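Local coordinates for conserved hypothetical protein TM1506 (Thermotoga maritima, PDB 1VK9), which is of unknown function but has a cytidine deaminase-like fold, binds zinc ions in the crystal and is ADP-ribosylated, at residues L30-F41 and F58-K69; V71-L80 and P95-Q105. All blocks are in the same frame, centred on the assembly; numbering follows the deposited sequence.

Contact 1: residues L30-F41 and F58-K69; sequences LSLLAYSGRSIF and FDNLEGSLVIDK. With ZN (zinc ion), chain D.
Leu-33 and Ile-67 form a hydrogen-bonded antiparallel pair between strands 32-35 and 65-68, with Leu-33 N to Ile-67 O at 3.0 Å and Ile-67 N to Leu-33 O in return. Tyr-35 and Leu-65 repeat the pattern two residues on, beyond the non-hydrogen-bonded pair Ala-34/Val-66, with Leu-65 N meeting Tyr-35 O at 2.8 Å. At the other end Lys-69 N bonds to Ser-31 O, where the chain turns its corner.

Apolar packing differs on the two faces. On that of Leu-32, Ala-34 and Val-66, one branch of Leu-32, CD1, touches Val-66 CG1 at 3.6 Å; with CG anti to the backbone N (chi1 -177°), the leucine leans toward the neighbouring strand. Leu-61 CD2 touches both Ala-34 CB and Ile-40 CD1, the latter 4.0 Å away, and Phe-58 turns its ring edge to Ile-40 O. On the other face Leu-33 CD2 meets Ile-67 CD1 at 4.2 Å, Tyr-35 and Ile-67 pack on helix 15-27, and Leu-65 on Val-13.

Metal binding belongs to the turn. In the type II turn 61-64, Glu-62 OE1 binds zinc at 1.8 Å; His-8 and His-10 of the expression tag complete the site, which is probably not native. The chemistry implies a mostly apolar interface whose 68-69 end carries a buried acid, Asp-68, linked to an unknown ligand, while the zinc of Glu-62 sits at the opposite, turn end.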
loop_
_atom_site.group_PDB
_atom_site.type_symbol
_atom_site.label_atom_id
_atom_site.label_comp_id
_atom_site.label_asym_id
_atom_site.label_seq_id
_atom_site.Cartn_x
_atom_site.Cartn_y
_atom_site.Cartn_z
ATOM N N LEU A 30 -8.330 11.722 -3.517
ATOM C CA LEU A 30 -7.038 11.088 -3.835
ATOM C C LEU A 30 -7.182 9.589 -3.992
ATOM O O LEU A 30 -8.142 9.000 -3.501
ATOM C CB LEU A 30 -6.013 11.372 -2.739
ATOM C CG LEU A 30 -5.434 12.787 -2.657
ATOM C CD1 LEU A 30 -4.336 12.838 -1.608
ATOM C CD2 LEU A 30 -4.916 13.307 -4.001
ATOM N N SER A 31 -6.240 8.956 -4.675
ATOM C CA SER A 31 -6.259 7.496 -4.733
ATOM C C SER A 31 -5.098 6.848 -3.951
ATOM O O SER A 31 -5.133 5.639 -3.654
ATOM C CB SER A 31 -6.354 6.994 -6.180
ATOM O OG SER A 31 -5.191 7.274 -6.929
ATOM N N LEU A 32 -4.088 7.673 -3.640
ATOM C CA LEU A 32 -2.908 7.315 -2.852
ATOM C C LEU A 32 -2.335 8.555 -2.163
ATOM O O LEU A 32 -2.292 9.638 -2.738
ATOM C CB LEU A 32 -1.843 6.681 -3.742
ATOM C CG LEU A 32 -0.531 6.141 -3.158
ATOM C CD1 LEU A 32 -0.766 5.147 -2.032
ATOM C CD2 LEU A 32 0.305 5.489 -4.253
ATOM N N LEU A 33 -1.900 8.394 -0.925
ATOM C CA LEU A 33 -1.292 9.484 -0.179
ATOM C C LEU A 33 -0.228 8.921 0.756
ATOM O O LEU A 33 -0.467 7.885 1.411
ATOM C CB LEU A 33 -2.358 10.227 0.625
ATOM C CG LEU A 33 -1.897 11.216 1.691
ATOM C CD1 LEU A 33 -1.313 12.446 1.066
ATOM C CD2 LEU A 33 -3.063 11.597 2.549
ATOM N N ALA A 34 0.945 9.565 0.802
ATOM C CA ALA A 34 1.892 9.307 1.888
ATOM C C ALA A 34 2.021 10.567 2.740
ATOM O O ALA A 34 2.163 11.677 2.207
ATOM C CB ALA A 34 3.211 8.850 1.367
ATOM N N TYR A 35 1.935 10.390 4.058
ATOM C CA TYR A 35 1.812 11.507 4.999
ATOM C C TYR A 35 2.743 11.385 6.224
ATOM O O TYR A 35 2.838 10.319 6.851
ATOM C CB TYR A 35 0.360 11.636 5.433
ATOM C CG TYR A 35 0.031 12.843 6.289
ATOM C CD1 TYR A 35 -0.264 14.086 5.710
ATOM C CD2 TYR A 35 -0.018 12.742 7.679
ATOM C CE1 TYR A 35 -0.589 15.194 6.497
ATOM C CE2 TYR A 35 -0.339 13.843 8.472
ATOM C CZ TYR A 35 -0.622 15.067 7.874
ATOM O OH TYR A 35 -0.944 16.147 8.669
ATOM N N SER A 36 3.427 12.478 6.565
ATOM C CA SER A 36 4.376 12.453 7.681
ATOM C C SER A 36 4.088 13.520 8.736
ATOM O O SER A 36 4.806 13.657 9.711
ATOM C CB SER A 36 5.803 12.611 7.158
ATOM O OG SER A 36 5.976 13.929 6.675
ATOM N N GLY A 37 3.012 14.255 8.551
ATOM C CA GLY A 37 2.762 15.429 9.352
ATOM C C GLY A 37 2.451 16.479 8.321
ATOM O O GLY A 37 1.617 17.355 8.538
ATOM N N ARG A 38 3.158 16.378 7.199
ATOM C CA ARG A 38 2.753 17.026 5.971
ATOM C C ARG A 38 2.593 15.967 4.883
ATOM O O ARG A 38 3.051 14.831 5.032
ATOM C CB ARG A 38 3.731 18.150 5.593
ATOM C CG ARG A 38 4.939 17.756 4.781
ATOM C CD ARG A 38 6.095 18.747 4.888
ATOM N NE ARG A 38 7.350 18.018 5.055
ATOM C CZ ARG A 38 8.159 17.683 4.058
ATOM N NH1 ARG A 38 7.861 18.037 2.813
ATOM N NH2 ARG A 38 9.263 16.997 4.302
ATOM N N SER A 39 1.917 16.335 3.801
ATOM C CA SER A 39 1.707 15.439 2.664
ATOM C C SER A 39 2.994 15.303 1.822
ATOM O O SER A 39 3.539 16.309 1.378
ATOM C CB SER A 39 0.534 15.967 1.827
ATOM O OG SER A 39 0.661 15.628 0.467
ATOM N N ILE A 40 3.492 14.082 1.607
ATOM C CA ILE A 40 4.748 13.935 0.843
ATOM C C ILE A 40 4.640 13.322 -0.559
ATOM O O ILE A 40 5.561 13.469 -1.383
ATOM C CB ILE A 40 5.853 13.245 1.667
ATOM C CG1 ILE A 40 5.466 11.831 2.072
ATOM C CG2 ILE A 40 6.221 14.101 2.877
ATOM C CD1 ILE A 40 6.550 11.141 2.899
ATOM N N PHE A 41 3.516 12.649 -0.808
ATOM C CA PHE A 41 3.161 12.110 -2.118
ATOM C C PHE A 41 1.637 12.088 -2.230
ATOM O O PHE A 41 0.944 11.611 -1.333
ATOM C CB PHE A 41 3.727 10.689 -2.322
ATOM C CG PHE A 41 3.433 10.115 -3.686
ATOM C CD1 PHE A 41 2.253 9.410 -3.926
ATOM C CD2 PHE A 41 4.310 10.317 -4.744
ATOM C CE1 PHE A 41 1.951 8.910 -5.198
ATOM C CE2 PHE A 41 4.023 9.807 -6.018
ATOM C CZ PHE A 41 2.836 9.108 -6.244
ATOM N N PHE A 58 10.825 7.140 -3.266
ATOM C CA PHE A 58 11.402 7.081 -1.912
ATOM C C PHE A 58 11.929 5.698 -1.596
ATOM O O PHE A 58 11.251 4.685 -1.849
ATOM C CB PHE A 58 10.389 7.394 -0.794
ATOM C CG PHE A 58 9.730 8.708 -0.908
ATOM C CD1 PHE A 58 10.390 9.872 -0.516
ATOM C CD2 PHE A 58 8.412 8.793 -1.393
ATOM C CE1 PHE A 58 9.754 11.125 -0.642
ATOM C CE2 PHE A 58 7.773 10.031 -1.520
ATOM C CZ PHE A 58 8.444 11.203 -1.143
ATOM N N ASP A 59 13.090 5.643 -0.951
ATOM C CA ASP A 59 13.643 4.356 -0.586
ATOM C C ASP A 59 12.784 3.670 0.481
ATOM O O ASP A 59 12.571 2.434 0.452
ATOM C CB ASP A 59 15.100 4.488 -0.163
ATOM C CG ASP A 59 15.565 3.314 0.592
ATOM O OD1 ASP A 59 15.970 2.316 -0.027
ATOM O OD2 ASP A 59 15.506 3.253 1.832
ATOM N N ASN A 60 12.295 4.471 1.427
ATOM C CA ASN A 60 11.408 3.963 2.483
ATOM C C ASN A 60 10.509 5.072 3.030
ATOM O O ASN A 60 10.718 6.255 2.752
ATOM C CB ASN A 60 12.208 3.305 3.608
ATOM C CG ASN A 60 12.977 4.322 4.462
ATOM O OD1 ASN A 60 12.407 4.980 5.320
ATOM N ND2 ASN A 60 14.282 4.440 4.230
ATOM N N LEU A 61 9.524 4.674 3.824
ATOM C CA LEU A 61 8.521 5.580 4.327
ATOM C C LEU A 61 8.387 5.460 5.831
ATOM O O LEU A 61 7.283 5.608 6.360
ATOM C CB LEU A 61 7.174 5.263 3.662
ATOM C CG LEU A 61 6.987 5.694 2.207
ATOM C CD1 LEU A 61 5.709 5.094 1.672
ATOM C CD2 LEU A 61 6.953 7.194 2.118
ATOM N N GLU A 62 9.489 5.188 6.528
ATOM C CA GLU A 62 9.483 5.201 7.999
ATOM C C GLU A 62 9.147 6.584 8.561
ATOM O O GLU A 62 9.671 7.598 8.086
ATOM C CB GLU A 62 10.818 4.772 8.570
ATOM C CG GLU A 62 11.155 3.326 8.298
ATOM C CD GLU A 62 12.473 2.885 8.910
ATOM O OE1 GLU A 62 13.105 3.661 9.721
ATOM O OE2 GLU A 62 12.861 1.738 8.562
ATOM N N GLY A 63 8.274 6.629 9.571
ATOM C CA GLY A 63 7.820 7.902 10.099
ATOM C C GLY A 63 6.609 8.402 9.336
ATOM O O GLY A 63 6.054 9.448 9.649
ATOM N N SER A 64 6.192 7.653 8.326
ATOM C CA SER A 64 5.096 8.102 7.499
ATOM C C SER A 64 3.981 7.095 7.504
ATOM O O SER A 64 4.188 5.936 7.864
ATOM C CB SER A 64 5.582 8.341 6.081
ATOM O OG SER A 64 6.182 9.617 6.009
ATOM N N LEU A 65 2.790 7.538 7.121
ATOM C CA LEU A 65 1.697 6.610 6.877
ATOM C C LEU A 65 1.249 6.711 5.429
ATOM O O LEU A 65 1.405 7.768 4.798
ATOM C CB LEU A 65 0.532 6.845 7.841
ATOM C CG LEU A 65 -0.157 8.187 7.802
ATOM C CD1 LEU A 65 -1.373 8.105 6.922
ATOM C CD2 LEU A 65 -0.560 8.532 9.188
ATOM N N VAL A 66 0.709 5.607 4.911
ATOM C CA VAL A 66 0.166 5.569 3.557
ATOM C C VAL A 66 -1.325 5.292 3.590
ATOM O O VAL A 66 -1.765 4.388 4.282
ATOM C CB VAL A 66 0.846 4.471 2.715
ATOM C CG1 VAL A 66 0.129 4.282 1.370
ATOM C CG2 VAL A 66 2.334 4.774 2.542
ATOM N N ILE A 67 -2.096 6.078 2.842
ATOM C CA ILE A 67 -3.506 5.773 2.588
ATOM C C ILE A 67 -3.705 5.350 1.137
ATOM O O ILE A 67 -3.193 5.975 0.219
ATOM C CB ILE A 67 -4.429 6.971 2.939
ATOM C CG1 ILE A 67 -4.233 7.387 4.400
ATOM C CG2 ILE A 67 -5.911 6.608 2.653
ATOM C CD1 ILE A 67 -5.038 8.597 4.791
ATOM N N ASP A 68 -4.458 4.289 0.934
ATOM C CA ASP A 68 -4.672 3.759 -0.396
ATOM C C ASP A 68 -6.136 3.331 -0.564
ATOM O O ASP A 68 -6.741 2.778 0.351
ATOM C CB ASP A 68 -3.714 2.588 -0.630
ATOM C CG ASP A 68 -3.553 2.249 -2.093
ATOM O OD1 ASP A 68 -4.279 2.832 -2.928
ATOM O OD2 ASP A 68 -2.736 1.411 -2.506
ATOM N N LYS A 69 -6.699 3.612 -1.736
ATOM C CA LYS A 69 -8.110 3.356 -2.053
ATOM C C LYS A 69 -8.372 1.830 -2.138
ATOM O O LYS A 69 -9.389 1.319 -1.654
ATOM C CB LYS A 69 -8.421 4.009 -3.403
ATOM C CG LYS A 69 -9.682 4.826 -3.520
ATOM C CD LYS A 69 -9.780 5.324 -4.973
ATOM C CE LYS A 69 -10.792 6.425 -5.156
ATOM N NZ LYS A 69 -12.067 5.803 -5.583
HETATM ZN ZN ZN D . 13.132 4.492 11.294
#

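Contact 2: residues V71-L80 and P95-Q105; sequences VGKAAASFLL and PALKLMNEYGQ. With ZN (zinc ion), chain B.
Helices 73-80 and 95-102 run nearly side by side, their axes 8.5 Å apart at closest approach and crossing at -25°. Small residues allow the close start: the methyl of Ala-96 lies against the backbone where Val-71 leads into the helix, 3.4 Å from Val-71 O, and meets Ala-76 CB at 3.9 Å. One turn on, Leu-99 is a knob into a hole made by Lys-73, Ala-76, Ser-77 and Leu-80. Its CD2 enters beside Lys-73 CG and Ser-77 OG, while its CG rests on Leu-80 CD1; the aliphatic part of Lys-73 crosses the leucine at about a right angle. Such parallel neighbours are what beta-alpha-beta crossovers produce, and here strand 86-93 connects the two helices, consistent with the cytidine deaminase-like fold. Ser-77 OG bonds back to Lys-73 O at 3.1 Å, from the opposite face of that carbonyl to Ser-77 N. A valine in place of Ser-77 would probably cost Lys-73 O its second donor and disturb the seat of Leu-99 CD2. Farther along, Leu-80 spreads its branches: CD1 reaches Tyr-103 CG at 3.7 Å, approaching the ring obliquely, and CD2 meets Gln-105 CB at 3.4 Å. Glu-102 binds zinc through both OE1 and OE2. Behind Gly-104, which closes the second helix in a Schellman motif, Gln-105 OE1 accepts from a water that also donates to Leu-80 O, and its NE2 is held by Pro-84 O.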
loop_
_atom_site.group_PDB
_atom_site.type_symbol
_atom_site.label_atom_id
_atom_site.label_comp_id
_atom_site.label_asym_id
_atom_site.label_seq_id
_atom_site.Cartn_x
_atom_site.Cartn_y
_atom_site.Cartn_z
ATOM N N VAL A 71 -6.225 -1.841 -1.883
ATOM C CA VAL A 71 -4.965 -2.516 -1.627
ATOM C C VAL A 71 -5.062 -4.007 -1.938
ATOM O O VAL A 71 -5.702 -4.782 -1.201
ATOM C CB VAL A 71 -4.430 -2.225 -0.209
ATOM C CG1 VAL A 71 -3.176 -3.027 0.083
ATOM C CG2 VAL A 71 -4.085 -0.775 -0.090
ATOM N N GLY A 72 -4.445 -4.397 -3.052
ATOM C CA GLY A 72 -4.353 -5.798 -3.420
ATOM C C GLY A 72 -2.978 -6.327 -3.070
ATOM O O GLY A 72 -2.145 -5.590 -2.537
ATOM N N LYS A 73 -2.726 -7.593 -3.375
ATOM C CA LYS A 73 -1.408 -8.186 -3.133
ATOM C C LYS A 73 -0.262 -7.416 -3.813
ATOM O O LYS A 73 0.821 -7.223 -3.226
ATOM C CB LYS A 73 -1.396 -9.627 -3.601
ATOM C CG LYS A 73 -0.616 -10.530 -2.738
ATOM C CD LYS A 73 -0.628 -11.915 -3.329
ATOM C CE LYS A 73 0.459 -12.713 -2.719
ATOM N NZ LYS A 73 0.040 -14.087 -2.557
ATOM N N ALA A 74 -0.501 -6.986 -5.050
ATOM C CA ALA A 74 0.513 -6.240 -5.770
ATOM C C ALA A 74 0.927 -4.985 -4.985
ATOM O O ALA A 74 2.106 -4.863 -4.664
ATOM C CB ALA A 74 0.058 -5.913 -7.135
ATOM N N ALA A 75 -0.025 -4.107 -4.618
ATOM C CA ALA A 75 0.263 -2.893 -3.831
ATOM C C ALA A 75 0.813 -3.209 -2.450
ATOM O O ALA A 75 1.723 -2.527 -1.960
ATOM C CB ALA A 75 -0.962 -2.022 -3.704
ATOM N N ALA A 76 0.262 -4.238 -1.806
ATOM C CA ALA A 76 0.766 -4.651 -0.495
ATOM C C ALA A 76 2.280 -4.921 -0.560
ATOM O O ALA A 76 3.023 -4.477 0.309
ATOM C CB ALA A 76 0.024 -5.862 0.009
ATOM N N SER A 77 2.728 -5.604 -1.611
ATOM C CA SER A 77 4.136 -5.923 -1.779
ATOM C C SER A 77 4.987 -4.665 -1.867
ATOM O O SER A 77 6.008 -4.536 -1.174
ATOM C CB SER A 77 4.355 -6.798 -3.010
ATOM O OG SER A 77 3.753 -8.067 -2.835
ATOM N N PHE A 78 4.578 -3.731 -2.718
ATOM C CA PHE A 78 5.312 -2.476 -2.841
ATOM C C PHE A 78 5.349 -1.753 -1.490
ATOM O O PHE A 78 6.425 -1.386 -0.992
ATOM C CB PHE A 78 4.689 -1.598 -3.911
ATOM C CG PHE A 78 5.078 -1.982 -5.303
ATOM C CD1 PHE A 78 6.288 -1.572 -5.839
ATOM C CD2 PHE A 78 4.239 -2.745 -6.081
ATOM C CE1 PHE A 78 6.649 -1.931 -7.117
ATOM C CE2 PHE A 78 4.596 -3.096 -7.365
ATOM C CZ PHE A 78 5.802 -2.696 -7.878
ATOM N N LEU A 79 4.176 -1.594 -0.887
ATOM C CA LEU A 79 4.071 -0.889 0.367
ATOM C C LEU A 79 4.889 -1.604 1.478
ATOM O O LEU A 79 5.578 -0.934 2.256
ATOM C CB LEU A 79 2.596 -0.671 0.723
ATOM C CG LEU A 79 1.793 0.253 -0.218
ATOM C CD1 LEU A 79 0.296 0.282 0.133
ATOM C CD2 LEU A 79 2.351 1.680 -0.269
ATOM N N LEU A 80 4.857 -2.942 1.523
ATOM C CA LEU A 80 5.603 -3.695 2.538
ATOM C C LEU A 80 7.092 -3.404 2.440
ATOM O O LEU A 80 7.769 -3.187 3.461
ATOM C CB LEU A 80 5.394 -5.201 2.406
ATOM C CG LEU A 80 4.149 -5.808 3.062
ATOM C CD1 LEU A 80 4.214 -7.317 2.975
ATOM C CD2 LEU A 80 3.989 -5.391 4.497
ATOM N N PRO A 95 -6.010 -11.551 -0.030
ATOM C CA PRO A 95 -4.596 -11.846 -0.224
ATOM C C PRO A 95 -3.710 -10.788 0.403
ATOM O O PRO A 95 -2.753 -11.152 1.084
ATOM C CB PRO A 95 -4.453 -11.849 -1.742
ATOM C CG PRO A 95 -5.788 -12.301 -2.243
ATOM C CD PRO A 95 -6.731 -11.581 -1.322
ATOM N N ALA A 96 -4.039 -9.514 0.211
ATOM C CA ALA A 96 -3.246 -8.434 0.780
ATOM C C ALA A 96 -3.269 -8.501 2.303
ATOM O O ALA A 96 -2.216 -8.488 2.940
ATOM C CB ALA A 96 -3.705 -7.068 0.263
ATOM N N LEU A 97 -4.447 -8.634 2.884
ATOM C CA LEU A 97 -4.560 -8.690 4.335
ATOM C C LEU A 97 -3.706 -9.830 4.899
ATOM O O LEU A 97 -3.005 -9.662 5.900
ATOM C CB LEU A 97 -6.040 -8.829 4.743
ATOM C CG LEU A 97 -6.487 -8.957 6.207
ATOM C CD1 LEU A 97 -7.939 -8.542 6.309
ATOM C CD2 LEU A 97 -6.351 -10.393 6.730
ATOM N N LYS A 98 -3.763 -10.987 4.246
ATOM C CA LYS A 98 -3.075 -12.189 4.714
ATOM C C LYS A 98 -1.580 -11.926 4.728
ATOM O O LYS A 98 -0.875 -12.337 5.662
ATOM C CB LYS A 98 -3.352 -13.345 3.760
ATOM C CG LYS A 98 -4.142 -14.457 4.327
ATOM C CD LYS A 98 -5.558 -14.455 3.801
ATOM C CE LYS A 98 -5.960 -15.831 3.302
ATOM N NZ LYS A 98 -5.079 -16.223 2.159
ATOM N N LEU A 99 -1.119 -11.220 3.688
ATOM C CA LEU A 99 0.292 -10.938 3.466
ATOM C C LEU A 99 0.827 -9.998 4.521
ATOM O O LEU A 99 1.882 -10.254 5.112
ATOM C CB LEU A 99 0.530 -10.342 2.080
ATOM C CG LEU A 99 1.983 -10.204 1.618
ATOM C CD1 LEU A 99 2.697 -11.544 1.530
ATOM C CD2 LEU A 99 1.966 -9.544 0.259
HETATM N N MSE A 100 0.093 -8.920 4.760
HETATM C CA MSE A 100 0.517 -7.929 5.730
HETATM C C MSE A 100 0.543 -8.471 7.136
HETATM O O MSE A 100 1.416 -8.078 7.904
HETATM C CB MSE A 100 -0.367 -6.704 5.635
HETATM C CG MSE A 100 -0.441 -6.254 4.219
HETATM SE SE MSE A 100 -0.302 -4.371 3.983
HETATM C CE MSE A 100 -2.126 -3.909 4.389
ATOM N N ASN A 101 -0.377 -9.383 7.470
ATOM C CA ASN A 101 -0.259 -10.086 8.731
ATOM C C ASN A 101 0.978 -10.959 8.814
ATOM O O ASN A 101 1.623 -10.991 9.842
ATOM C CB ASN A 101 -1.513 -10.882 9.089
ATOM C CG ASN A 101 -2.702 -9.979 9.399
ATOM O OD1 ASN A 101 -2.561 -8.932 10.056
ATOM N ND2 ASN A 101 -3.877 -10.353 8.883
ATOM N N GLU A 102 1.329 -11.654 7.733
ATOM C CA GLU A 102 2.504 -12.510 7.761
ATOM C C GLU A 102 3.736 -11.642 8.085
ATOM O O GLU A 102 4.700 -12.101 8.744
ATOM C CB GLU A 102 2.665 -13.230 6.408
ATOM C CG GLU A 102 3.924 -14.089 6.286
ATOM C CD GLU A 102 4.198 -14.614 4.891
ATOM O OE1 GLU A 102 3.534 -14.199 3.937
ATOM O OE2 GLU A 102 5.080 -15.480 4.730
ATOM N N TYR A 103 3.688 -10.386 7.632
ATOM C CA TYR A 103 4.844 -9.535 7.708
ATOM C C TYR A 103 4.800 -8.613 8.902
ATOM O O TYR A 103 5.673 -7.776 9.053
ATOM C CB TYR A 103 5.053 -8.785 6.382
ATOM C CG TYR A 103 5.748 -9.678 5.391
ATOM C CD1 TYR A 103 5.031 -10.641 4.676
ATOM C CD2 TYR A 103 7.134 -9.622 5.221
ATOM C CE1 TYR A 103 5.676 -11.500 3.790
ATOM C CE2 TYR A 103 7.791 -10.477 4.333
ATOM C CZ TYR A 103 7.057 -11.410 3.631
ATOM O OH TYR A 103 7.681 -12.256 2.769
ATOM N N GLY A 104 3.790 -8.763 9.756
ATOM C CA GLY A 104 3.633 -7.911 10.916
ATOM C C GLY A 104 3.600 -6.427 10.599
ATOM O O GLY A 104 4.106 -5.630 11.371
ATOM N N GLN A 105 3.060 -6.043 9.444
ATOM C CA GLN A 105 2.890 -4.635 9.088
ATOM C C GLN A 105 1.629 -4.111 9.775
ATOM O O GLN A 105 0.637 -4.828 9.884
ATOM C CB GLN A 105 2.751 -4.498 7.590
ATOM C CG GLN A 105 2.251 -3.173 7.125
ATOM C CD GLN A 105 3.315 -2.085 7.169
ATOM O OE1 GLN A 105 4.435 -2.291 6.723
ATOM N NE2 GLN A 105 2.960 -0.924 7.700
HETATM ZN ZN ZN B . 4.411 -15.427 2.367
HETATM O O HOH W 1 6.719 -2.978 6.069
#

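After helix 15-27 the chain forms the hairpin of strands 32-35 and 39-43, passes through helix 49-57 and returns as strand 65-68 beside the first strand, where contact 1 closes its loop. After the corner at Lys-69 it passes through short strand 70-71 and helix 73-82, runs along strand 86-93 and comes back as helix 94-102, closing contact 2. The two loops follow in series, neither nesting nor crossing. Contact 1 joins strands within the sheet; contact 2 joins two helices lying against it. Their centres are 16 Å apart, yet they meet directly where Val-66 CG1 packs on Leu-79 CD2 at 3.8 Å, where helix 73-82 lies on the sheet.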